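PDB 5DMP: uncharacterized protein from Methanocella paludicola, which probably acts as a 3'-phosphoesterase in archaeal non-homologous end joining, trimming phosphate or ribonucleotide groups from DNA 3' ends during break repair. Local coordinates for residues D19-L22 against V27-S30; E61-E66 against G71-V76; E111-K116 against D154-G159. All blocks are in the same frame, centred on the assembly; numbering follows the deposited sequence.

Contact 1 of 3, residues D19-L22 against V27-S30. With VN4 (oxido(dioxo)vanadium), chain J.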
ATOM      1  N   ASP A  19       2.674  -5.440  -0.634  1.00 29.95           N
ATOM      2  CA  ASP A  19       2.241  -4.861  -1.909  1.00 28.99           C
ATOM      3  C   ASP A  19       1.164  -3.891  -1.567  1.00 26.44           C
ATOM      4  O   ASP A  19       0.102  -4.261  -1.017  1.00 27.24           O
ATOM      5  CB  ASP A  19       1.670  -5.945  -2.811  1.00 32.71           C
ATOM      6  CG  ASP A  19       2.749  -6.912  -3.246  1.00 38.63           C
ATOM      7  OD1 ASP A  19       3.676  -6.380  -3.888  1.00 40.62           O
ATOM      8  OD2 ASP A  19       2.670  -8.118  -2.913  1.00 40.28           O
ATOM      9  N   LEU A  20       1.390  -2.630  -1.916  1.00 25.35           N
ATOM     10  CA  LEU A  20       0.374  -1.615  -1.725  1.00 25.39           C
ATOM     11  C   LEU A  20      -0.417  -1.406  -3.035  1.00 24.91           C
ATOM     12  O   LEU A  20       0.201  -1.299  -4.099  1.00 25.69           O
ATOM     13  CB  LEU A  20       1.064  -0.242  -1.430  1.00 23.60           C
ATOM     14  CG  LEU A  20       0.177   0.978  -1.523  1.00 23.90           C
ATOM     15  CD1 LEU A  20      -0.840   0.988  -0.318  1.00 22.97           C
ATOM     16  CD2 LEU A  20       1.108   2.198  -1.411  1.00 28.85           C
ATOM     17  N   ARG A  21      -1.752  -1.286  -2.950  1.00 23.67           N
ATOM     18  CA  ARG A  21      -2.495  -1.048  -4.234  1.00 24.25           C
ATOM     19  C   ARG A  21      -3.585  -0.046  -4.027  1.00 24.76           C
ATOM     20  O   ARG A  21      -4.237   0.038  -2.959  1.00 24.00           O
ATOM     21  CB  ARG A  21      -3.133  -2.410  -4.748  1.00 23.73           C
ATOM     22  CG  ARG A  21      -2.297  -3.617  -4.490  1.00 22.53           C
ATOM     23  CD  ARG A  21      -2.987  -4.879  -5.210  1.00 23.84           C
ATOM     24  NE  ARG A  21      -2.262  -6.065  -4.827  1.00 24.96           N
ATOM     25  CZ  ARG A  21      -1.143  -6.524  -5.374  1.00 26.04           C
ATOM     26  NH1 ARG A  21      -0.549  -5.898  -6.407  1.00 29.81           N
ATOM     27  NH2 ARG A  21      -0.598  -7.588  -4.903  1.00 28.63           N
ATOM     28  N   LEU A  22      -3.785   0.788  -5.028  1.00 22.22           N
ATOM     29  CA  LEU A  22      -4.824   1.760  -4.926  1.00 22.66           C
ATOM     30  C   LEU A  22      -5.665   1.685  -6.228  1.00 24.43           C
ATOM     31  O   LEU A  22      -5.092   1.744  -7.349  1.00 26.39           O
ATOM     32  CB  LEU A  22      -4.239   3.210  -4.893  1.00 24.65           C
ATOM     33  CG  LEU A  22      -3.344   3.509  -3.664  1.00 23.35           C
ATOM     34  CD1 LEU A  22      -2.680   4.873  -3.908  1.00 29.25           C
ATOM     35  CD2 LEU A  22      -4.221   3.527  -2.399  1.00 23.31           C
ATOM     36  N   VAL A  27      -8.497  -0.309 -12.353  1.00 35.93           N
ATOM     37  CA  VAL A  27      -7.587  -1.415 -11.967  1.00 30.48           C
ATOM     38  C   VAL A  27      -6.988  -1.054 -10.583  1.00 31.32           C
ATOM     39  O   VAL A  27      -7.243   0.032 -10.109  1.00 32.84           O
ATOM     40  CB  VAL A  27      -6.410  -1.604 -12.942  1.00 35.20           C
ATOM     41  CG1 VAL A  27      -6.926  -2.047 -14.342  1.00 35.54           C
ATOM     42  CG2 VAL A  27      -5.527  -0.372 -13.029  1.00 33.01           C
ATOM     43  N   LEU A  28      -6.151  -1.929 -10.039  1.00 27.56           N
ATOM     44  CA  LEU A  28      -5.430  -1.611  -8.804  1.00 26.56           C
ATOM     45  C   LEU A  28      -3.988  -1.286  -9.227  1.00 25.08           C
ATOM     46  O   LEU A  28      -3.222  -2.177  -9.616  1.00 28.46           O
ATOM     47  CB  LEU A  28      -5.425  -2.890  -7.909  1.00 25.82           C
ATOM     48  CG  LEU A  28      -6.827  -3.281  -7.413  1.00 24.53           C
ATOM     49  CD1 LEU A  28      -6.745  -4.507  -6.466  1.00 26.77           C
ATOM     50  CD2 LEU A  28      -7.601  -2.184  -6.698  1.00 26.67           C
ATOM     51  N   LYS A  29      -3.596  -0.004  -9.168  1.00 26.43           N
ATOM     52  CA  LYS A  29      -2.210   0.377  -9.377  1.00 26.19           C
ATOM     53  C   LYS A  29      -1.386  -0.092  -8.169  1.00 25.92           C
ATOM     54  O   LYS A  29      -1.850   0.086  -7.039  1.00 25.94           O
ATOM     55  CB  LYS A  29      -2.112   1.949  -9.463  1.00 30.53           C
ATOM     56  CG  LYS A  29      -2.984   2.659 -10.506  1.00 35.21           C
ATOM     57  CD  LYS A  29      -2.674   2.173 -11.933  1.00 36.42           C
ATOM     58  CE  LYS A  29      -1.242   2.434 -12.312  1.00 46.12           C
ATOM     59  NZ  LYS A  29      -1.153   2.075 -13.775  1.00 49.99           N
ATOM     60  N   SER A  30      -0.215  -0.692  -8.399  1.00 25.03           N
ATOM     61  CA  SER A  30       0.403  -1.520  -7.379  1.00 25.65           C
ATOM     62  C   SER A  30       1.867  -1.098  -7.218  1.00 30.02           C
ATOM     63  O   SER A  30       2.531  -0.766  -8.193  1.00 28.97           O
ATOM     64  CB  SER A  30       0.345  -2.986  -7.791  1.00 24.09           C
ATOM     65  OG  SER A  30      -1.057  -3.359  -7.846  1.00 25.77           O
TER
HETATM   66  V   VN4 J 209       1.167 -10.204  -6.678  1.00 64.29           V
HETATM   67  O1  VN4 J 209       0.390 -10.929  -8.277  1.00 56.12           O
HETATM   68  O2  VN4 J 209       0.559 -11.278  -5.190  1.00 46.00           O
HETATM   69  O3  VN4 J 209       2.309  -8.690  -6.728  1.00 58.94           O

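Contact 2 of 3, residues E61-E66 against G71-V76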
ATOM      1  N   GLU A  61      -6.386 -14.001  -0.679  1.00 26.40           N
ATOM      2  CA  GLU A  61      -5.514 -14.401   0.430  1.00 28.32           C
ATOM      3  C   GLU A  61      -5.317 -15.890   0.245  1.00 30.58           C
ATOM      4  O   GLU A  61      -6.333 -16.582   0.165  1.00 31.39           O
ATOM      5  CB  GLU A  61      -6.263 -14.130   1.760  1.00 26.57           C
ATOM      6  CG  GLU A  61      -5.502 -14.646   2.963  1.00 30.09           C
ATOM      7  CD  GLU A  61      -5.979 -13.962   4.236  1.00 32.95           C
ATOM      8  OE1 GLU A  61      -5.690 -12.758   4.405  1.00 26.88           O
ATOM      9  OE2 GLU A  61      -6.631 -14.657   5.088  1.00 31.22           O
ATOM     10  N   GLY A  62      -4.090 -16.384   0.113  1.00 27.75           N
ATOM     11  CA  GLY A  62      -3.903 -17.840  -0.206  1.00 29.62           C
ATOM     12  C   GLY A  62      -2.496 -18.036  -0.755  1.00 34.69           C
ATOM     13  O   GLY A  62      -1.603 -17.253  -0.464  1.00 32.72           O
ATOM     14  N   VAL A  63      -2.300 -19.033  -1.603  1.00 28.50           N
ATOM     15  CA  VAL A  63      -0.951 -19.411  -1.990  1.00 30.89           C
ATOM     16  C   VAL A  63      -0.882 -19.437  -3.501  1.00 33.73           C
ATOM     17  O   VAL A  63      -1.779 -19.972  -4.147  1.00 31.85           O
ATOM     18  CB  VAL A  63      -0.615 -20.822  -1.452  1.00 36.35           C
ATOM     19  CG1 VAL A  63       0.700 -21.327  -2.037  1.00 37.37           C
ATOM     20  CG2 VAL A  63      -0.584 -20.808   0.093  1.00 38.78           C
ATOM     21  N   ILE A  64       0.189 -18.834  -4.036  1.00 31.23           N
ATOM     22  CA  ILE A  64       0.486 -18.861  -5.498  1.00 32.65           C
ATOM     23  C   ILE A  64       1.668 -19.814  -5.688  1.00 35.74           C
ATOM     24  O   ILE A  64       2.611 -19.784  -4.872  1.00 32.11           O
ATOM     25  CB  ILE A  64       0.734 -17.460  -6.051  1.00 33.17           C
ATOM     26  CG1 ILE A  64      -0.594 -16.655  -5.965  1.00 37.87           C
ATOM     27  CG2 ILE A  64       1.210 -17.553  -7.536  1.00 31.61           C
ATOM     28  CD1 ILE A  64      -0.444 -15.200  -6.353  1.00 40.61           C
ATOM     29  N   PRO A  65       1.609 -20.715  -6.699  1.00 34.47           N
ATOM     30  CA  PRO A  65       2.726 -21.706  -6.812  1.00 34.84           C
ATOM     31  C   PRO A  65       4.116 -21.040  -6.889  1.00 31.57           C
ATOM     32  O   PRO A  65       4.298 -20.016  -7.592  1.00 34.43           O
ATOM     33  CB  PRO A  65       2.413 -22.438  -8.118  1.00 35.52           C
ATOM     34  CG  PRO A  65       0.902 -22.348  -8.221  1.00 33.87           C
ATOM     35  CD  PRO A  65       0.522 -20.981  -7.665  1.00 34.17           C
ATOM     36  N   GLU A  66       5.037 -21.617  -6.125  1.00 39.05           N
ATOM     37  CA  GLU A  66       6.454 -21.260  -6.114  1.00 47.12           C
ATOM     38  C   GLU A  66       6.970 -21.317  -7.537  1.00 48.57           C
ATOM     39  O   GLU A  66       6.692 -22.271  -8.283  1.00 50.06           O
ATOM     40  CB  GLU A  66       7.233 -22.261  -5.246  1.00 56.98           C
ATOM     41  CG  GLU A  66       8.199 -21.585  -4.276  1.00 72.39           C
ATOM     42  CD  GLU A  66       7.485 -20.657  -3.288  1.00 75.07           C
ATOM     43  OE1 GLU A  66       6.618 -21.125  -2.515  1.00 76.90           O
ATOM     44  OE2 GLU A  66       7.780 -19.446  -3.276  1.00 69.56           O
ATOM     45  N   GLY A  71       4.462 -15.698  -6.671  1.00 39.06           N
ATOM     46  CA  GLY A  71       4.717 -17.007  -5.990  1.00 39.42           C
ATOM     47  C   GLY A  71       4.938 -16.847  -4.480  1.00 49.49           C
ATOM     48  O   GLY A  71       5.633 -15.899  -4.061  1.00 45.45           O
ATOM     49  N   GLY A  72       4.355 -17.751  -3.677  1.00 39.54           N
ATOM     50  CA  GLY A  72       4.434 -17.666  -2.201  1.00 33.35           C
ATOM     51  C   GLY A  72       3.062 -17.461  -1.539  1.00 32.84           C
ATOM     52  O   GLY A  72       2.005 -17.827  -2.118  1.00 34.83           O
ATOM     53  N   THR A  73       3.087 -16.923  -0.330  1.00 28.27           N
ATOM     54  CA  THR A  73       1.865 -16.805   0.497  1.00 30.48           C
ATOM     55  C   THR A  73       1.467 -15.355   0.493  1.00 30.21           C
ATOM     56  O   THR A  73       2.296 -14.505   0.668  1.00 28.69           O
ATOM     57  CB  THR A  73       2.138 -17.195   1.941  1.00 32.65           C
ATOM     58  OG1 THR A  73       2.731 -18.490   1.943  1.00 37.24           O
ATOM     59  CG2 THR A  73       0.815 -17.303   2.708  1.00 32.55           C
ATOM     60  N   VAL A  74       0.175 -15.104   0.296  1.00 27.91           N
ATOM     61  CA  VAL A  74      -0.358 -13.762   0.207  1.00 25.21           C
ATOM     62  C   VAL A  74      -1.404 -13.601   1.290  1.00 28.58           C
ATOM     63  O   VAL A  74      -2.359 -14.401   1.371  1.00 30.60           O
ATOM     64  CB  VAL A  74      -1.040 -13.531  -1.147  1.00 27.48           C
ATOM     65  CG1 VAL A  74      -1.654 -12.126  -1.238  1.00 27.45           C
ATOM     66  CG2 VAL A  74      -0.016 -13.794  -2.273  1.00 30.10           C
ATOM     67  N   MET A  75      -1.211 -12.581   2.112  1.00 25.94           N
ATOM     68  CA  MET A  75      -2.134 -12.244   3.177  1.00 27.57           C
ATOM     69  C   MET A  75      -2.752 -10.897   2.887  1.00 25.82           C
ATOM     70  O   MET A  75      -2.031  -9.974   2.489  1.00 28.48           O
ATOM     71  CB  MET A  75      -1.341 -12.121   4.498  1.00 27.59           C
ATOM     72  CG  MET A  75      -2.151 -11.405   5.587  1.00 27.60           C
ATOM     73  SD  MET A  75      -1.174 -11.008   7.064  1.00 30.80           S
ATOM     74  CE  MET A  75      -0.698 -12.665   7.618  1.00 27.24           C
ATOM     75  N   VAL A  76      -4.047 -10.724   3.127  1.00 26.67           N
ATOM     76  CA  VAL A  76      -4.643  -9.402   2.990  1.00 25.49           C
ATOM     77  C   VAL A  76      -4.382  -8.752   4.325  1.00 25.63           C
ATOM     78  O   VAL A  76      -5.015  -9.058   5.342  1.00 25.78           O
ATOM     79  CB  VAL A  76      -6.164  -9.433   2.640  1.00 25.63           C
ATOM     80  CG1 VAL A  76      -6.694  -7.995   2.613  1.00 27.23           C
ATOM     81  CG2 VAL A  76      -6.296 -10.065   1.229  1.00 23.27           C
TER

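Contact 3 of 3, residues E111-K116 against D154-G159. With EDO (1,2-ethanediol), chain C; EDO (1,2-ethanediol), chain B.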
ATOM      1  N   GLU A 111      -8.146   4.957   4.515  1.00 28.67           N
ATOM      2  CA  GLU A 111      -9.159   4.533   5.494  1.00 29.32           C
ATOM      3  C   GLU A 111      -9.117   3.012   5.609  1.00 30.01           C
ATOM      4  O   GLU A 111      -9.951   2.256   5.044  1.00 30.13           O
ATOM      5  CB  GLU A 111     -10.540   4.977   4.988  1.00 33.85           C
ATOM      6  CG  GLU A 111     -10.599   6.501   4.797  1.00 41.21           C
ATOM      7  CD  GLU A 111     -11.727   6.974   3.881  1.00 58.76           C
ATOM      8  OE1 GLU A 111     -11.916   6.437   2.738  1.00 64.42           O
ATOM      9  OE2 GLU A 111     -12.421   7.929   4.284  1.00 71.59           O
ATOM     10  N   GLY A 112      -8.132   2.542   6.331  1.00 26.61           N
ATOM     11  CA  GLY A 112      -7.955   1.130   6.534  1.00 26.94           C
ATOM     12  C   GLY A 112      -8.318   0.713   7.972  1.00 29.31           C
ATOM     13  O   GLY A 112      -8.816   1.549   8.795  1.00 30.31           O
ATOM     14  N   LYS A 113      -8.011  -0.532   8.310  1.00 31.62           N
ATOM     15  CA  LYS A 113      -8.118  -1.005   9.681  1.00 32.67           C
ATOM     16  C   LYS A 113      -6.789  -0.817  10.390  1.00 35.13           C
ATOM     17  O   LYS A 113      -6.775  -0.629  11.620  1.00 39.21           O
ATOM     18  CB  LYS A 113      -8.525  -2.483   9.751  1.00 37.89           C
ATOM     19  CG  LYS A 113      -9.791  -2.797   8.947  1.00 43.86           C
ATOM     20  CD  LYS A 113     -11.062  -2.265   9.606  1.00 58.63           C
ATOM     21  CE  LYS A 113     -11.876  -3.406  10.216  1.00 67.93           C
ATOM     22  NZ  LYS A 113     -12.728  -2.855  11.301  1.00 73.17           N
ATOM     23  N   LYS A 114      -5.679  -0.861   9.658  1.00 28.77           N
ATOM     24  CA  LYS A 114      -4.382  -0.707  10.298  1.00 28.23           C
ATOM     25  C   LYS A 114      -3.786   0.678  10.055  1.00 35.25           C
ATOM     26  O   LYS A 114      -3.167   1.286  10.968  1.00 35.49           O
ATOM     27  CB  LYS A 114      -3.385  -1.794   9.924  1.00 29.56           C
ATOM     28  CG  LYS A 114      -3.878  -3.231  10.340  1.00 29.31           C
ATOM     29  CD  LYS A 114      -2.870  -4.267   9.904  1.00 29.95           C
ATOM     30  CE  LYS A 114      -3.383  -5.708  10.210  1.00 26.18           C
ATOM     31  NZ  LYS A 114      -2.469  -6.706   9.585  1.00 27.11           N
ATOM     32  N   LEU A 115      -3.912   1.154   8.825  1.00 28.43           N
ATOM     33  CA  LEU A 115      -3.464   2.501   8.438  1.00 27.46           C
ATOM     34  C   LEU A 115      -4.649   3.405   8.290  1.00 30.20           C
ATOM     35  O   LEU A 115      -5.637   3.068   7.605  1.00 29.89           O
ATOM     36  CB  LEU A 115      -2.699   2.435   7.093  1.00 28.91           C
ATOM     37  CG  LEU A 115      -1.440   1.612   6.903  1.00 31.05           C
ATOM     38  CD1 LEU A 115      -0.792   2.074   5.602  1.00 28.73           C
ATOM     39  CD2 LEU A 115      -0.504   1.873   8.124  1.00 33.37           C
ATOM     40  N   LYS A 116      -4.619   4.549   8.969  1.00 28.72           N
ATOM     41  CA  LYS A 116      -5.740   5.491   8.872  1.00 31.49           C
ATOM     42  C   LYS A 116      -5.169   6.828   8.953  1.00 36.69           C
ATOM     43  O   LYS A 116      -4.924   7.332  10.057  1.00 40.61           O
ATOM     44  CB  LYS A 116      -6.714   5.468  10.076  1.00 39.84           C
ATOM     45  CG  LYS A 116      -7.159   4.168  10.668  1.00 50.92           C
ATOM     46  CD  LYS A 116      -8.364   4.474  11.589  1.00 58.40           C
ATOM     47  CE  LYS A 116      -8.743   3.259  12.439  1.00 64.92           C
ATOM     48  NZ  LYS A 116      -9.527   2.256  11.657  1.00 59.39           N
ATOM     49  N   ASP A 154      -1.223  -9.790  11.367  1.00 33.07           N
ATOM     50  CA  ASP A 154      -2.088 -10.859  10.848  1.00 31.75           C
ATOM     51  C   ASP A 154      -3.172 -10.371   9.868  1.00 28.92           C
ATOM     52  O   ASP A 154      -3.382  -9.165   9.713  1.00 29.25           O
ATOM     53  CB  ASP A 154      -2.684 -11.756  11.981  1.00 32.10           C
ATOM     54  CG  ASP A 154      -1.579 -12.361  12.846  1.00 41.85           C
ATOM     55  OD1 ASP A 154      -0.496 -12.685  12.271  1.00 39.35           O
ATOM     56  OD2 ASP A 154      -1.764 -12.405  14.099  1.00 41.31           O
ATOM     57  N   SER A 155      -3.846 -11.332   9.249  1.00 27.33           N
ATOM     58  CA  SER A 155      -4.847 -10.992   8.190  1.00 28.58           C
ATOM     59  C   SER A 155      -5.976 -10.155   8.739  1.00 31.17           C
ATOM     60  O   SER A 155      -6.616 -10.502   9.747  1.00 26.92           O
ATOM     61  CB  SER A 155      -5.391 -12.274   7.513  1.00 26.11           C
ATOM     62  OG  SER A 155      -6.529 -11.977   6.769  1.00 26.39           O
ATOM     63  N   VAL A 156      -6.251  -9.063   8.035  1.00 28.65           N
ATOM     64  CA  VAL A 156      -7.406  -8.204   8.336  1.00 30.18           C
ATOM     65  C   VAL A 156      -8.687  -8.942   7.931  1.00 31.66           C
ATOM     66  O   VAL A 156      -9.765  -8.661   8.471  1.00 31.07           O
ATOM     67  CB  VAL A 156      -7.206  -6.819   7.631  1.00 34.33           C
ATOM     68  CG1 VAL A 156      -7.503  -6.855   6.148  1.00 29.61           C
ATOM     69  CG2 VAL A 156      -7.974  -5.748   8.305  1.00 38.87           C
ATOM     70  N   LEU A 157      -8.585  -9.879   7.002  1.00 28.06           N
ATOM     71  CA  LEU A 157      -9.824 -10.593   6.542  1.00 31.55           C
ATOM     72  C   LEU A 157     -10.190 -11.784   7.453  1.00 34.97           C
ATOM     73  O   LEU A 157     -11.380 -12.055   7.691  1.00 35.83           O
ATOM     74  CB  LEU A 157      -9.667 -11.154   5.106  1.00 31.56           C
ATOM     75  CG  LEU A 157      -9.681  -9.995   4.057  1.00 39.12           C
ATOM     76  CD1 LEU A 157      -9.675 -10.600   2.665  1.00 40.72           C
ATOM     77  CD2 LEU A 157     -10.845  -9.052   4.187  1.00 41.17           C
ATOM     78  N   THR A 158      -9.178 -12.515   7.902  1.00 28.38           N
ATOM     79  CA  THR A 158      -9.455 -13.763   8.615  1.00 29.55           C
ATOM     80  C   THR A 158      -8.808 -13.858   9.987  1.00 29.54           C
ATOM     81  O   THR A 158      -9.055 -14.825  10.744  1.00 29.18           O
ATOM     82  CB  THR A 158      -8.936 -14.967   7.814  1.00 29.42           C
ATOM     83  OG1 THR A 158      -7.510 -14.854   7.635  1.00 26.77           O
ATOM     84  CG2 THR A 158      -9.594 -15.065   6.454  1.00 28.70           C
ATOM     85  N   GLY A 159      -7.926 -12.931  10.313  1.00 27.28           N
ATOM     86  CA  GLY A 159      -7.140 -12.994  11.554  1.00 28.74           C
ATOM     87  C   GLY A 159      -6.021 -14.026  11.531  1.00 29.47           C
ATOM     88  O   GLY A 159      -5.277 -14.123  12.501  1.00 28.83           O
TER
HETATM   89  C1  EDO C 202      -5.437  -7.644  12.242  1.00 51.28           C
HETATM   90  O1  EDO C 202      -6.640  -6.896  11.959  1.00 54.37           O
HETATM   91  C2  EDO C 202      -5.833  -9.059  12.629  1.00 44.30           C
HETATM   92  O2  EDO C 202      -7.228  -9.169  12.343  1.00 52.08           O
HETATM   93  C1  EDO B 201       3.531 -15.540  11.452  1.00 56.15           C
HETATM   94  O1  EDO B 201       3.304 -16.789  10.720  1.00 41.74           O
HETATM   95  C2  EDO B 201       3.418 -14.292  10.577  1.00 58.10           C
HETATM   96  O2  EDO B 201       2.048 -13.895  10.297  1.00 49.79           O

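Contact 1 of 3, residues D19-L22 against V27-S30
Arg21 and Ser30 meet because both first torsions set the next atom, Arg21 CG and Ser30 OG, roughly anti to the carbonyl carbon and beside the backbone N (chi1 -36° and -64°), the arginine clearly skewed. Beyond CG the arginine runs extended as far as NE, which carries the guanidinium past the serine. Arg21 NH1 then donates to Ser30 OG at 3.0 Å, and the oxygen lies at the guanidinium edge, only 4° out of its plane. The same hydroxyl donates to Leu28 O at 3.0 Å, so its proton is committed and OG is left as an acceptor for the arginine. The aliphatic part of Arg21 crosses Leu28 at about a right angle, CB to CB 3.9 Å.

Arg21 and Ser30 form a non-hydrogen-bonded antiparallel pair. Next to it, Leu22 and Lys29 are hydrogen-bonded both ways, with Leu22 N to Lys29 O at 2.9 Å. The other terminal nitrogen, Arg21 NH2, comes within 3.6 Å of VN4 O3, also at the guanidinium edge; Asp19 lines the same vanadate pocket, its CB resting against one guanidinium face. Arg21 NE donates to Gln9 OE1, a hold from a third strand, while His11 ND1 is hydrogen-bonded to Asp19 OD2.

The two segments belong to the hairpin of strands 16-24 and 27-33. Strand 5-12 pairs with the outer side of 16-24, and strand 45-53 with that of 27-33, bringing His53 against both Arg21 and Ser30.

Contact 2 of 3, residues E61-E66 against G71-V76
Glu61 OE1 accepts the backbone N-H of Val76 at 2.9 Å, using the lone pair directed away from OE2, with an N-H...O angle of 164°. The side chain reaches this far because CG stands anti to the backbone N (chi1 174°) and the chain continues extended, carrying Glu61 CG past Val74 O at 3.5 Å. A carboxylate thus takes the N-H just beyond the regular backbone pairing.

That pairing has four bonds. Gly62 and Val74 are hydrogen-bonded in both directions, as are Ile64 and Gly72, where Ile64 N meets Gly72 O at 2.8 Å. Val63 and Thr73 form the non-hydrogen-bonded pair between them, their CA atoms 4.6 Å apart. These bonds define an antiparallel beta hairpin of strands 62-64 and 72-84. On one of its faces Ile64 CD1 approaches Val74 CG2 at 4.3 Å; Val74 also touches the bound vanadate. Near the turn the fit is close: a CB on Gly71 would lie about 3.0 Å from Pro65 O, and the backbone angles of Gly72, with phi at 116°, would press a side chain against the preceding carbonyl.

Further out, Glu61 OE1 is also hydrogen-bonded to Ser155 OG, while OE2 pairs with Arg160 and meets Thr158 OG1, so both carboxylate oxygens are held. With an alanine here in place of Glu61, the Val76 N-H, the Ser155 and Thr158 hydroxyls and the Arg160 charge would probably lose their shared partner, and that loop would be held less firmly. Thr73 and Met75 lie against Met162 of helix 162-167, and strand 5-12 runs along the other edge of strand 72-84, where His11 and Gln9 touch Val74.

Contact 3 of 3, residues E111-K116 against D154-G159
Lys114 and Lys113 reach across to Asp154 and Val156 in different ways, joining two surface loops. Residues 111-116 make the turn of the hairpin of strands 105-111 and 118-123; the other loop, between helices 148-151 and 162-167, is shaped by an ST motif, in which Thr158 N donates to Ser155 OG at 2.9 Å. The Lys114 chain is fully extended beyond CG, and it brings NZ end-on to the backbone carbonyl of Asp154. Lys114 NZ donates to Asp154 O at 2.6 Å, 17° off the carbonyl plane, with a C=O...N angle of 150°. The Asp154 carboxylate takes no part, since Asp154 OD1 lies 6.8 Å from Lys114 NZ. Further carbonyls, Trp77 O and Ala152 O, also accept from this ammonium, and the Trp77 ring adds a cation-pi contact.

Lys113 instead bends at chi2 and chi3, so that its amine turns away and its inner methylenes face the other loop. They cross the Val156 side chain at about a right angle, and Val156 CG2 meets Lys113 CG at 3.5 Å. CG2 is the valine branch anti to the backbone N, which directs it to the lysine. Asp78 of strand 72-84 accepts the N-H groups of Lys113 and Leu115, while Val156 also packs on Val76 and Ile79 of that strand.

A 1,2-ethanediol, probably from the crystallisation liquor, lies beside both loops: its O2 donates to Ser155 O, and its C1 comes 3.5 Å from Lys114 CE.

Contacts 1 and 2 belong to two hairpins of the same antiparallel sheet; their centres are 16 Å apart and their nearest atoms about 6 Å. Both reach the vanadate pocket, contact 1 with Asp19 and Arg21, contact 2 with Val74; His11, His53 and Tyr57 complete it. Contact 3 contributes no pocket residue but touches contact 2, with centres 17 Å apart: the touch runs through the Glu61 carboxylate, 2.6 Å from Glu61 OE1 to Ser155 OG, and through Met75 SD, packed 3.5 Å from Ser155 N. Loop 154-159 therefore rests on the 61-66/71-76 hairpin, while contact 3 stays about 6 Å, nearest atom to nearest atom, from contact 1.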